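Local coordinates for protein endoglucanase E-5 (Thermobifida fusca, PDB 2CKS) that hydrolyses internal beta-1,4-glucosidic linkages in cellulose, lichenin and cereal beta-glucans, this chain being its family 5 TIM-barrel catalytic domain, at residues 97-101 / 114-119; 108-112 / 151-155; 139-145 / 170-176; 156-160 / 194-199; 177-181 / 213-218. One frame throughout, in Å; residues are numbered along the deposited sequence.

Contact 1: residues 97-101 / 114-119; sequences IVDWH and RAKTFF
Val98 and Trp100 of strand 95-101 pack against the following helix, 112-126, inside a beta-alpha-beta unit of the TIM barrel. The two short segments run nearly antiparallel, their axes at 159° and 10.9 Å apart at the closest approach, as expected when the chain turns back along the outside of the barrel. Trp100 carries most of the contact. With CG anti to the backbone N (chi1 -172°), its indole projects from the strand to the helix surface, where Ala115 lies over one face: Ala115 CA is 3.8 Å from the centroid of the six-membered ring, a CH-pi contact, and Ala115 CB sits above the same ring system, displaced toward its rim. The benzo end reaches back toward the start of the helix, to Arg114, with Trp100 CZ2 3.7 Å from Arg114 CB.

Two phenylalanines complete an aromatic cluster. The rings of Trp100 and Phe118 are inclined by 30° but slid apart, so little overlap results; their nearest atoms are Trp100 CE3 and Phe118 CD2, at 3.4 Å. Phe119 is turned obliquely to the indole and presents its edge to Trp100 CB, with Phe119 CZ 3.6 Å away. Val98 fills the other end: its CG1 meets the edge of the Phe118 ring, 3.7 Å from Phe118 CE2. The join therefore rests on carbon packing.

Around it, Tyr71 meets Trp100 edge-to-face, Met64 of strand 59-65 touches both Trp100 and Phe118, and Phe119 reaches Tyr134 of strand 132-135 and Ile159 of helix 145-162.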
# COMPACT_ATOMS: atom_id res chain seq x y z
N ILE A 97 6.63 -0.37 0.61
CA ILE A 97 5.90 0.82 0.19
C ILE A 97 5.89 1.80 1.34
O ILE A 97 5.44 1.46 2.43
CB ILE A 97 4.46 0.48 -0.19
CG1 ILE A 97 4.45 -0.54 -1.32
CG2 ILE A 97 3.71 1.77 -0.56
CD1 ILE A 97 3.08 -1.03 -1.68
N VAL A 98 6.39 3.00 1.10
CA VAL A 98 6.35 4.07 2.09
C VAL A 98 5.05 4.83 1.86
O VAL A 98 4.90 5.51 0.85
CB VAL A 98 7.55 4.99 1.95
CG1 VAL A 98 7.49 6.14 2.96
CG2 VAL A 98 8.84 4.18 2.10
N ASP A 99 4.13 4.68 2.80
CA ASP A 99 2.76 5.17 2.66
C ASP A 99 2.53 6.43 3.49
O ASP A 99 2.43 6.39 4.71
CB ASP A 99 1.77 4.06 3.02
CG ASP A 99 0.37 4.57 3.24
OD1 ASP A 99 -0.36 3.92 4.02
OD2 ASP A 99 -0.11 5.58 2.68
N TRP A 100 2.48 7.55 2.78
CA TRP A 100 2.06 8.84 3.32
C TRP A 100 0.55 8.79 3.49
O TRP A 100 -0.21 9.06 2.57
CB TRP A 100 2.51 9.92 2.34
CG TRP A 100 2.33 11.31 2.82
CD1 TRP A 100 1.39 12.20 2.41
CD2 TRP A 100 3.13 11.98 3.79
NE1 TRP A 100 1.56 13.40 3.07
CE2 TRP A 100 2.61 13.28 3.93
CE3 TRP A 100 4.23 11.61 4.57
CZ2 TRP A 100 3.16 14.20 4.81
CZ3 TRP A 100 4.77 12.52 5.43
CH2 TRP A 100 4.25 13.80 5.55
N HIS A 101 0.11 8.42 4.70
CA HIS A 101 -1.23 7.92 4.91
C HIS A 101 -2.22 9.02 5.26
O HIS A 101 -2.74 9.09 6.37
CB HIS A 101 -1.23 6.81 5.96
CG HIS A 101 -2.44 5.94 5.92
ND1 HIS A 101 -2.53 4.82 5.13
CD2 HIS A 101 -3.62 6.02 6.59
CE1 HIS A 101 -3.71 4.25 5.31
NE2 HIS A 101 -4.39 4.96 6.19
N ARG A 114 4.69 19.23 4.38
CA ARG A 114 5.23 18.12 5.16
C ARG A 114 5.70 16.98 4.28
O ARG A 114 6.73 16.38 4.54
CB ARG A 114 4.18 17.55 6.12
CG ARG A 114 4.05 18.27 7.42
CD ARG A 114 3.02 17.64 8.32
NE ARG A 114 1.68 18.05 7.91
CZ ARG A 114 1.04 19.10 8.40
NH1 ARG A 114 1.61 19.86 9.33
NH2 ARG A 114 -0.17 19.40 7.95
N ALA A 115 4.92 16.67 3.25
CA ALA A 115 5.22 15.55 2.36
C ALA A 115 6.54 15.78 1.63
O ALA A 115 7.35 14.87 1.49
CB ALA A 115 4.09 15.33 1.37
N LYS A 116 6.76 17.01 1.19
CA LYS A 116 8.00 17.34 0.50
C LYS A 116 9.18 17.16 1.45
O LYS A 116 10.21 16.63 1.06
CB LYS A 116 7.98 18.77 -0.03
CG LYS A 116 7.05 19.01 -1.18
CD LYS A 116 7.22 20.44 -1.69
CE LYS A 116 6.38 20.72 -2.90
NZ LYS A 116 6.61 22.12 -3.38
N THR A 117 9.04 17.60 2.69
CA THR A 117 10.11 17.45 3.67
C THR A 117 10.41 15.98 3.97
O THR A 117 11.56 15.56 3.97
CB THR A 117 9.73 18.19 4.95
OG1 THR A 117 9.66 19.59 4.66
CG2 THR A 117 10.81 18.07 6.03
N PHE A 118 9.36 15.21 4.21
CA PHE A 118 9.51 13.81 4.56
C PHE A 118 10.09 13.02 3.38
O PHE A 118 11.06 12.30 3.54
CB PHE A 118 8.16 13.22 4.99
CG PHE A 118 8.16 11.72 5.16
CD1 PHE A 118 8.72 11.12 6.28
CD2 PHE A 118 7.58 10.90 4.20
CE1 PHE A 118 8.71 9.74 6.41
CE2 PHE A 118 7.56 9.54 4.34
CZ PHE A 118 8.12 8.96 5.42
N PHE A 119 9.48 13.16 2.21
CA PHE A 119 9.93 12.38 1.04
C PHE A 119 11.32 12.79 0.57
O PHE A 119 12.07 11.94 0.12
CB PHE A 119 8.90 12.44 -0.09
CG PHE A 119 7.74 11.49 0.11
CD1 PHE A 119 7.95 10.12 0.11
CD2 PHE A 119 6.45 11.97 0.29
CE1 PHE A 119 6.89 9.25 0.31
CE2 PHE A 119 5.39 11.09 0.47
CZ PHE A 119 5.62 9.74 0.47

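Contact 2: residues 108-112 / 151-155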
# COMPACT_ATOMS: atom_id res chain seq x y z
N PRO A 108 -4.96 16.07 -0.41
CA PRO A 108 -3.53 15.82 -0.18
C PRO A 108 -2.73 17.11 -0.03
O PRO A 108 -1.72 17.12 0.65
CB PRO A 108 -3.08 15.05 -1.43
CG PRO A 108 -4.30 14.57 -2.08
CD PRO A 108 -5.44 15.47 -1.67
N HIS A 109 -3.18 18.20 -0.64
CA HIS A 109 -2.44 19.45 -0.53
C HIS A 109 -2.34 19.97 0.92
O HIS A 109 -1.39 20.68 1.26
CB HIS A 109 -3.04 20.54 -1.43
CG HIS A 109 -2.03 21.56 -1.87
ND1 HIS A 109 -1.47 22.47 -0.99
CD2 HIS A 109 -1.50 21.82 -3.08
CE1 HIS A 109 -0.62 23.24 -1.65
NE2 HIS A 109 -0.62 22.87 -2.92
N TYR A 110 -3.29 19.60 1.77
CA TYR A 110 -3.22 19.94 3.19
C TYR A 110 -1.88 19.53 3.83
O TYR A 110 -1.39 20.19 4.75
CB TYR A 110 -4.37 19.26 3.94
CG TYR A 110 -4.51 19.68 5.37
CD1 TYR A 110 -5.27 20.79 5.72
CD2 TYR A 110 -3.86 18.98 6.39
CE1 TYR A 110 -5.40 21.18 7.03
CE2 TYR A 110 -3.98 19.37 7.71
CZ TYR A 110 -4.75 20.47 8.03
OH TYR A 110 -4.86 20.87 9.35
N ASN A 111 -1.29 18.45 3.33
CA ASN A 111 -0.06 17.90 3.87
C ASN A 111 1.13 17.99 2.90
O ASN A 111 2.13 17.32 3.10
CB ASN A 111 -0.29 16.45 4.27
CG ASN A 111 -1.09 16.34 5.54
OD1 ASN A 111 -0.68 16.86 6.57
ND2 ASN A 111 -2.25 15.70 5.47
N LEU A 112 1.02 18.84 1.88
CA LEU A 112 2.05 18.93 0.84
C LEU A 112 3.41 19.37 1.37
O LEU A 112 4.43 18.77 1.04
CB LEU A 112 1.61 19.88 -0.28
CG LEU A 112 2.68 20.14 -1.34
CD1 LEU A 112 3.06 18.86 -2.06
CD2 LEU A 112 2.21 21.19 -2.33
N TYR A 151 -1.22 17.83 -7.37
CA TYR A 151 -0.51 17.50 -6.14
C TYR A 151 0.64 16.56 -6.47
O TYR A 151 1.77 16.76 -6.02
CB TYR A 151 -1.45 16.84 -5.12
CG TYR A 151 -0.71 16.13 -3.99
CD1 TYR A 151 -0.21 16.84 -2.90
CD2 TYR A 151 -0.50 14.76 -4.03
CE1 TYR A 151 0.47 16.19 -1.87
CE2 TYR A 151 0.20 14.12 -3.03
CZ TYR A 151 0.68 14.82 -1.95
OH TYR A 151 1.35 14.14 -0.96
N ALA A 152 0.35 15.52 -7.26
CA ALA A 152 1.34 14.51 -7.61
C ALA A 152 2.50 15.17 -8.34
O ALA A 152 3.66 14.86 -8.09
CB ALA A 152 0.71 13.42 -8.49
N GLU A 153 2.19 16.13 -9.19
CA GLU A 153 3.21 16.80 -10.00
C GLU A 153 4.06 17.79 -9.17
O GLU A 153 5.13 18.20 -9.61
CB GLU A 153 2.54 17.44 -11.22
CG GLU A 153 2.05 16.35 -12.18
CD GLU A 153 1.19 16.83 -13.33
OE1 GLU A 153 0.87 15.97 -14.19
OE2 GLU A 153 0.83 18.02 -13.40
N GLU A 154 3.59 18.14 -7.97
CA GLU A 154 4.38 18.91 -7.00
C GLU A 154 5.33 18.02 -6.18
O GLU A 154 6.44 18.44 -5.86
CB GLU A 154 3.45 19.71 -6.06
CG GLU A 154 2.65 20.80 -6.76
CD GLU A 154 1.60 21.47 -5.88
OE1 GLU A 154 0.54 20.88 -5.63
OE2 GLU A 154 1.84 22.59 -5.45
N VAL A 155 4.91 16.81 -5.84
CA VAL A 155 5.70 15.93 -4.97
C VAL A 155 6.68 15.07 -5.76
O VAL A 155 7.80 14.84 -5.32
CB VAL A 155 4.79 15.02 -4.11
CG1 VAL A 155 5.61 14.07 -3.25
CG2 VAL A 155 3.90 15.86 -3.25
O HOH W 1 0.04 15.12 1.27
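Pro108, His109 and Leu112, from the loop leading into helix 112-126 of the TIM barrel, pack on Tyr151, Glu154 and Val155 of the neighbouring helix 145-162. The first group of interactions is a sandwich around the Tyr151 ring. Pro108 CB stands almost exactly on the ring normal, 3° off it and 3.5 Å from the centroid, a CH-pi contact over the face. On the opposite face lies Val155 CG2, one helical turn further along Tyr151's own helix, shifted toward the rim. Covered from both sides, the ring has little freedom to tilt.

Apolar packing continues through Leu112. A chi1 of 174° carries its branch away from its own backbone nitrogen and sends the two methyls across to the helix. Leu112 CD1 touches Tyr151 CE1 at 3.7 Å and is pressed against Val155 CG2 at 3.3 Å, tighter than ordinary van der Waals contact. Leu112 CD2 lies over one face of the His109 ring, displaced toward its rim, and also meets the Glu154 carboxylate, the leucine and glutamate side chains crossing at about a right angle.

Near that more exposed rim, the carboxylate and imidazole planes are inclined by 43°, with Glu154 OE1 3.4 Å from His109 CD2.

The polar group is the Tyr151 hydroxyl, which bonds to the carbonyl of Ile136 in the loop after strand 132-135. A phenylalanine here would probably keep the sandwich yet leave that carbonyl and a bridging water without their hydroxyl mate. This water donates to Tyr151 OH at 2.8 Å and to Pro108 O at 2.7 Å.

Contact 3: residues 139-145 / 170-176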
# COMPACT_ATOMS: atom_id res chain seq x y z
N GLU A 139 -5.28 8.02 0.53
CA GLU A 139 -6.70 8.06 0.18
C GLU A 139 -7.23 9.49 0.02
O GLU A 139 -7.92 10.01 0.89
CB GLU A 139 -7.54 7.27 1.21
CG GLU A 139 -7.47 5.77 1.00
CD GLU A 139 -8.52 4.98 1.76
OE1 GLU A 139 -9.22 5.58 2.61
OE2 GLU A 139 -8.65 3.75 1.51
N PRO A 140 -6.94 10.11 -1.12
CA PRO A 140 -7.55 11.41 -1.44
C PRO A 140 -9.06 11.29 -1.40
O PRO A 140 -9.60 10.28 -1.84
CB PRO A 140 -7.08 11.69 -2.88
CG PRO A 140 -5.84 10.85 -3.06
CD PRO A 140 -6.08 9.63 -2.22
N ASN A 141 -9.74 12.27 -0.84
CA ASN A 141 -11.19 12.30 -0.88
C ASN A 141 -11.71 13.73 -0.82
O ASN A 141 -11.08 14.61 -0.23
CB ASN A 141 -11.79 11.41 0.23
CG ASN A 141 -11.36 11.81 1.62
OD1 ASN A 141 -12.07 12.56 2.30
ND2 ASN A 141 -10.21 11.30 2.08
N GLY A 142 -12.85 13.94 -1.47
CA GLY A 142 -13.47 15.24 -1.55
C GLY A 142 -12.81 16.18 -2.53
O GLY A 142 -13.11 17.38 -2.54
N VAL A 143 -11.91 15.65 -3.37
CA VAL A 143 -11.15 16.45 -4.33
C VAL A 143 -11.26 15.88 -5.75
O VAL A 143 -11.48 14.69 -5.96
CB VAL A 143 -9.65 16.58 -3.92
CG1 VAL A 143 -9.50 17.38 -2.64
CG2 VAL A 143 -8.98 15.21 -3.80
N SER A 144 -11.10 16.77 -6.72
CA SER A 144 -11.14 16.39 -8.12
C SER A 144 -9.89 15.62 -8.51
O SER A 144 -8.85 15.74 -7.86
CB SER A 144 -11.23 17.63 -9.01
OG SER A 144 -10.05 18.39 -8.93
N TRP A 145 -10.00 14.86 -9.59
CA TRP A 145 -8.83 14.20 -10.16
C TRP A 145 -7.77 15.21 -10.58
O TRP A 145 -6.58 15.01 -10.32
CB TRP A 145 -9.19 13.27 -11.32
CG TRP A 145 -7.94 12.79 -11.98
CD1 TRP A 145 -7.52 13.07 -13.23
CD2 TRP A 145 -6.90 12.01 -11.37
NE1 TRP A 145 -6.28 12.51 -13.46
CE2 TRP A 145 -5.88 11.85 -12.33
CE3 TRP A 145 -6.72 11.43 -10.11
CZ2 TRP A 145 -4.71 11.14 -12.07
CZ3 TRP A 145 -5.56 10.73 -9.85
CH2 TRP A 145 -4.57 10.59 -10.82
N VAL A 170 0.36 6.70 -6.96
CA VAL A 170 -0.44 7.90 -6.80
C VAL A 170 -1.87 7.52 -6.42
O VAL A 170 -2.51 6.73 -7.11
CB VAL A 170 -0.46 8.70 -8.10
CG1 VAL A 170 -1.36 9.94 -7.96
CG2 VAL A 170 0.95 9.09 -8.49
N GLY A 171 -2.35 8.09 -5.33
CA GLY A 171 -3.71 7.86 -4.87
C GLY A 171 -4.72 8.38 -5.88
O GLY A 171 -4.40 9.22 -6.70
N THR A 172 -5.94 7.87 -5.80
CA THR A 172 -6.99 8.23 -6.75
C THR A 172 -8.23 8.76 -6.05
O THR A 172 -8.35 8.73 -4.83
CB THR A 172 -7.30 7.04 -7.71
OG1 THR A 172 -7.69 5.87 -6.98
CG2 THR A 172 -6.05 6.62 -8.48
N ARG A 173 -9.16 9.27 -6.84
CA ARG A 173 -10.36 9.91 -6.30
C ARG A 173 -11.18 8.98 -5.43
O ARG A 173 -11.29 7.79 -5.71
CB ARG A 173 -11.25 10.37 -7.44
CG ARG A 173 -10.86 11.65 -8.08
CD ARG A 173 -11.96 12.16 -9.00
NE ARG A 173 -13.09 12.74 -8.26
CZ ARG A 173 -14.32 12.91 -8.76
NH1 ARG A 173 -14.62 12.56 -10.01
NH2 ARG A 173 -15.25 13.46 -7.99
N GLY A 174 -11.80 9.53 -4.39
CA GLY A 174 -12.79 8.80 -3.63
C GLY A 174 -12.21 7.67 -2.81
O GLY A 174 -12.58 6.51 -2.98
N TRP A 175 -11.30 8.02 -1.92
CA TRP A 175 -10.58 7.05 -1.10
C TRP A 175 -9.87 6.01 -1.96
O TRP A 175 -9.89 4.81 -1.68
CB TRP A 175 -11.51 6.40 -0.08
CG TRP A 175 -12.10 7.38 0.87
CD1 TRP A 175 -11.56 7.81 2.04
CD2 TRP A 175 -13.33 8.08 0.70
NE1 TRP A 175 -12.40 8.72 2.63
CE2 TRP A 175 -13.49 8.91 1.83
CE3 TRP A 175 -14.33 8.07 -0.27
CZ2 TRP A 175 -14.61 9.72 2.00
CZ3 TRP A 175 -15.44 8.89 -0.10
CH2 TRP A 175 -15.57 9.70 1.02
N SER A 176 -9.20 6.51 -2.99
CA SER A 176 -8.47 5.66 -3.93
C SER A 176 -9.34 4.54 -4.48
O SER A 176 -8.91 3.39 -4.58
CB SER A 176 -7.17 5.15 -3.29
OG SER A 176 -6.22 6.20 -3.26
O HOH W 2 -11.71 12.61 -4.24
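Glu139 and Asn141 run beside Gly174 and Trp175 with the backbones almost touching, CA of Glu139 being 4.2 Å from CA of Trp175, and Trp175 N donates to Pro140 O across the gap at 2.8 Å. Gly171 faces Pro140 so closely that a beta carbon there would clash with Pro140 CD. Water 2 adds a bridge, donating to Val143 O and accepting from Gly174 N.

Asn141 lies flat on the Trp175 indole: amide and ring planes are only 7° apart, and Asn141 CB stands 3.6 Å from the centroid of the five-membered ring in a CH-pi contact. The amide's rotation is fixed by ND2, which donates to Glu139 O at 2.9 Å and also bonds to Leu103 O. An alanine at this position is likely to keep the CB contact but leave both carbonyls without their donor and bare part of the indole face.

At the edge of the same indole, Glu139 OE1, in the conformer described, lies 3.3 Å from Trp175 CD1, with the carboxylate turned 80° to the ring. Further out, a turn about CG-CD (chi3 75°) brings Arg173 NE to a weak bond with Val143 O; Arg173 CD lies 3.4 Å from Trp145 N, while NH1 forms a salt bridge with Glu188.

Glu139, the probable proton donor, follows strand 132-135 in the Asn-Glu-Pro sequence known from family 5. Its OE2 is bonded to His204 ND1, and a zinc ion is shared with Glu231, the probable nucleophile. Bond and indole edge together place the carboxylate, consistent with an acid positioned near Glu231.

Contact 4: residues 156-160 / 194-199; sequences IPVIR and VNASNI
The guanidinium of Arg160 turns its edge to the backbone of residues 197-198. Asn198 O lies in its plane at that edge, 3.1 Å from Arg160 NH2, though the bond is weak. Ser197 O is tilted 19° from the plane and takes the stronger bond, from Arg160 NH1 at 2.9 Å, as well as a weak second one from NH2. One carbonyl is thus held by both terminal nitrogens, and NH2 has a further partner in Ser166 O. Ala196 CB and Ile199 CD1 approach the group obliquely, and no atom of 194-199 is centred over either face. A bend at chi2 (-79°) swings the arginine from the helix toward the loop.

One turn earlier, Ile156 supplies the apolar half. Its CD1 meets Val194 CG1 tip to tip at 3.6 Å, and reaches Ile199 CD1 in the same manner at 3.7 Å in the conformer described. Ile156 CG2 lies more loosely beside Ala196 CB, 4.2 Å away.

A benzamidine, probably from the crystallisation liquor, lies beside Ser197. The arrangement is barrel packing away from the annotated sites: helix 145-162 fastens the loop that enters strand 199-206 of the TIM barrel.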
# COMPACT_ATOMS: atom_id res chain seq x y z
N ILE A 156 6.26 14.59 -6.92
CA ILE A 156 7.08 13.67 -7.71
C ILE A 156 8.49 14.21 -7.98
O ILE A 156 9.45 13.48 -7.78
CB ILE A 156 6.34 13.21 -9.01
CG1 ILE A 156 5.24 12.22 -8.64
CG2 ILE A 156 7.30 12.55 -10.01
CD1 ILE A 156 4.23 12.01 -9.73
N PRO A 157 8.64 15.46 -8.43
CA PRO A 157 9.98 16.00 -8.68
C PRO A 157 10.88 16.07 -7.45
O PRO A 157 12.09 15.96 -7.60
CB PRO A 157 9.71 17.41 -9.21
CG PRO A 157 8.32 17.43 -9.60
CD PRO A 157 7.59 16.42 -8.81
N VAL A 158 10.31 16.24 -6.26
CA VAL A 158 11.09 16.24 -5.03
C VAL A 158 11.73 14.87 -4.83
O VAL A 158 12.90 14.76 -4.52
CB VAL A 158 10.22 16.61 -3.81
CG1 VAL A 158 11.01 16.44 -2.52
CG2 VAL A 158 9.69 18.03 -3.95
N ILE A 159 10.95 13.81 -5.04
CA ILE A 159 11.48 12.45 -4.96
C ILE A 159 12.47 12.14 -6.08
O ILE A 159 13.56 11.62 -5.82
CB ILE A 159 10.32 11.43 -4.97
CG1 ILE A 159 9.50 11.57 -3.69
CG2 ILE A 159 10.84 10.01 -5.12
CD1 ILE A 159 8.17 10.89 -3.73
N ARG A 160 12.10 12.49 -7.31
CA ARG A 160 12.86 12.09 -8.50
C ARG A 160 14.20 12.82 -8.59
O ARG A 160 15.15 12.32 -9.19
CB ARG A 160 12.03 12.32 -9.76
CG ARG A 160 10.83 11.36 -9.90
CD ARG A 160 11.25 10.01 -10.40
NE ARG A 160 10.29 8.93 -10.19
CZ ARG A 160 9.29 8.62 -11.01
NH1 ARG A 160 9.03 9.34 -12.10
NH2 ARG A 160 8.53 7.58 -10.73
N VAL A 194 -1.09 11.55 -14.77
CA VAL A 194 0.06 12.21 -14.17
C VAL A 194 1.18 12.22 -15.22
O VAL A 194 1.44 11.20 -15.85
CB VAL A 194 0.49 11.49 -12.88
CG1 VAL A 194 1.82 12.04 -12.37
CG2 VAL A 194 -0.59 11.63 -11.82
N ASN A 195 1.80 13.39 -15.41
CA ASN A 195 2.83 13.61 -16.44
C ASN A 195 4.19 13.16 -15.90
O ASN A 195 5.10 13.95 -15.70
CB ASN A 195 2.85 15.09 -16.86
CG ASN A 195 3.73 15.35 -18.10
OD1 ASN A 195 3.51 14.78 -19.17
ND2 ASN A 195 4.71 16.23 -17.94
N ALA A 196 4.29 11.87 -15.62
CA ALA A 196 5.52 11.22 -15.22
C ALA A 196 5.34 9.77 -15.56
O ALA A 196 4.22 9.28 -15.73
CB ALA A 196 5.76 11.39 -13.74
N SER A 197 6.46 9.08 -15.68
CA SER A 197 6.44 7.65 -15.90
C SER A 197 7.05 6.93 -14.71
O SER A 197 7.44 7.55 -13.72
CB SER A 197 7.16 7.33 -17.20
OG SER A 197 6.43 7.92 -18.27
N ASN A 198 7.06 5.61 -14.79
CA ASN A 198 7.33 4.79 -13.65
C ASN A 198 6.36 5.11 -12.51
O ASN A 198 6.73 5.14 -11.35
CB ASN A 198 8.79 4.93 -13.23
CG ASN A 198 9.36 3.66 -12.73
OD1 ASN A 198 8.86 2.58 -13.05
ND2 ASN A 198 10.42 3.76 -11.95
N ILE A 199 5.10 5.34 -12.88
CA ILE A 199 4.00 5.67 -11.97
C ILE A 199 3.01 4.51 -11.95
O ILE A 199 2.78 3.88 -12.99
CB ILE A 199 3.28 6.96 -12.45
CG1 ILE A 199 4.22 8.18 -12.41
CG2 ILE A 199 2.00 7.24 -11.65
CD1 ILE A 199 4.73 8.54 -11.03

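Contact 5: residues 177-181 / 213-218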
# COMPACT_ATOMS: atom_id res chain seq x y z
N SER A 177 -10.56 4.89 -4.87
CA SER A 177 -11.46 3.94 -5.53
C SER A 177 -11.50 4.13 -7.04
O SER A 177 -12.46 3.72 -7.68
CB SER A 177 -12.87 4.09 -4.95
OG SER A 177 -13.41 5.36 -5.26
N LEU A 178 -10.45 4.72 -7.60
CA LEU A 178 -10.40 5.08 -9.02
C LEU A 178 -11.61 5.95 -9.40
O LEU A 178 -12.07 5.93 -10.54
CB LEU A 178 -10.31 3.83 -9.91
CG LEU A 178 -9.04 2.99 -9.76
CD1 LEU A 178 -9.25 1.59 -10.32
CD2 LEU A 178 -7.86 3.65 -10.43
N GLY A 179 -12.11 6.71 -8.43
CA GLY A 179 -13.26 7.56 -8.63
C GLY A 179 -14.62 6.90 -8.44
O GLY A 179 -15.62 7.60 -8.43
N VAL A 180 -14.66 5.58 -8.26
CA VAL A 180 -15.95 4.87 -8.24
C VAL A 180 -16.87 5.36 -7.11
O VAL A 180 -18.08 5.54 -7.32
CB VAL A 180 -15.74 3.34 -8.13
CG1 VAL A 180 -17.08 2.61 -7.96
CG2 VAL A 180 -15.01 2.80 -9.35
N SER A 181 -16.31 5.61 -5.94
CA SER A 181 -17.09 6.02 -4.78
C SER A 181 -17.63 7.45 -4.90
O SER A 181 -18.53 7.83 -4.15
CB SER A 181 -16.27 5.89 -3.50
OG SER A 181 -15.37 6.97 -3.37
N ASN A 213 -19.31 -3.35 -9.44
CA ASN A 213 -18.90 -2.06 -10.00
C ASN A 213 -17.46 -1.67 -9.63
O ASN A 213 -16.79 -1.00 -10.40
CB ASN A 213 -19.91 -0.93 -9.71
CG ASN A 213 -20.03 -0.58 -8.23
OD1 ASN A 213 -20.21 0.59 -7.88
ND2 ASN A 213 -19.99 -1.58 -7.36
N TYR A 214 -17.00 -2.10 -8.46
CA TYR A 214 -15.61 -1.87 -8.06
C TYR A 214 -14.67 -2.86 -8.77
O TYR A 214 -13.61 -2.47 -9.25
CB TYR A 214 -15.48 -1.97 -6.54
CG TYR A 214 -16.00 -0.76 -5.81
CD1 TYR A 214 -15.14 0.19 -5.27
CD2 TYR A 214 -17.36 -0.57 -5.66
CE1 TYR A 214 -15.64 1.31 -4.60
CE2 TYR A 214 -17.87 0.54 -4.99
CZ TYR A 214 -17.00 1.47 -4.47
OH TYR A 214 -17.52 2.57 -3.81
N LEU A 215 -15.07 -4.12 -8.84
CA LEU A 215 -14.30 -5.15 -9.55
C LEU A 215 -14.14 -4.78 -11.03
O LEU A 215 -13.06 -4.87 -11.59
CB LEU A 215 -14.97 -6.52 -9.39
CG LEU A 215 -14.26 -7.74 -9.98
CD1 LEU A 215 -13.03 -8.06 -9.17
CD2 LEU A 215 -15.20 -8.93 -10.03
N ASN A 216 -15.23 -4.35 -11.65
CA ASN A 216 -15.19 -3.90 -13.04
C ASN A 216 -14.25 -2.72 -13.27
O ASN A 216 -13.51 -2.69 -14.26
CB ASN A 216 -16.60 -3.53 -13.54
CG ASN A 216 -17.49 -4.76 -13.75
OD1 ASN A 216 -17.02 -5.87 -13.83
ND2 ASN A 216 -18.80 -4.53 -13.83
N ALA A 217 -14.26 -1.76 -12.35
CA ALA A 217 -13.38 -0.59 -12.45
C ALA A 217 -11.92 -0.98 -12.36
O ALA A 217 -11.08 -0.39 -13.04
CB ALA A 217 -13.73 0.43 -11.37
N LEU A 218 -11.60 -1.96 -11.53
CA LEU A 218 -10.23 -2.44 -11.42
C LEU A 218 -9.77 -3.11 -12.73
O LEU A 218 -8.66 -2.86 -13.20
CB LEU A 218 -10.10 -3.40 -10.24
CG LEU A 218 -8.72 -4.01 -9.99
CD1 LEU A 218 -7.67 -2.92 -9.81
CD2 LEU A 218 -8.79 -4.90 -8.78
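Val180 and Tyr214 make the central pair of this contact, in which the loop after the fifth strand of the TIM barrel, 168-170, packs on helix 212-224. Val180 CG1 stands over the face of the Tyr214 ring, 3.6 Å from the centroid and 11° off the normal, a CH-pi contact. The rotation about CA-CB that puts CG1 there (chi1 174°) directs the second methyl along the helix: Val180 CG2 meets Ala217 CB at 3.4 Å, closer than usual van der Waals distance. The valine is thereby seated between the ring and the next turn of the helix.

Flanking contacts extend this first shell. Ser177 CB approaches the ring obliquely, 3.9 Å from Tyr214 CE1, and Ser181 CB, in the conformer described, packs on the phenolic end, 3.6 Å from Tyr214 OH. At the other side of the valine, Leu178 CD1 lies 3.8 Å from Ala217 O.

The second shell fixes both partners. Tyr214 is stacked with His210 and rests on Phe203 of strand 199-206 and Tyr251 of helix 245-258. On the loop side a type I' beta turn from Ser177 to Val180 presents the residues; its closing bond runs from Val180 N to Ser177 O at 2.9 Å. Gly179 adopts angles at which any side chain would collide with the carbonyl oxygen of Leu178. Thr172 OG1 holds the turn through Leu178 N. Ser177 OG bonds to Gly174 O and also accepts from Ser181 N, 3.0 Å away, in a nearly straight bond of 168°.

How the contacts relate
From the N terminus, contact 1 closes the shortest loop, from strand 95-101 to helix 112-126. Contact 2 starts within that loop and ends on helix 145-162, so the two cross. Contact 3 crosses contact 2, joining the loops after strands 132-135 and 168-170; contact 4 crosses contact 3, linking helix 145-162 to the entrance of strand 199-206; contact 5 crosses contact 4 and reaches helix 212-224. None nests in another. Helix 145-162 serves both contacts 2 and 4, and Glu153 probably bonds to Asn195 between them. Contacts 3 and 5 meet where Ser181 OG probably bonds to Gly174 O. The overlapping series ties consecutive strand-helix units around one side of the barrel.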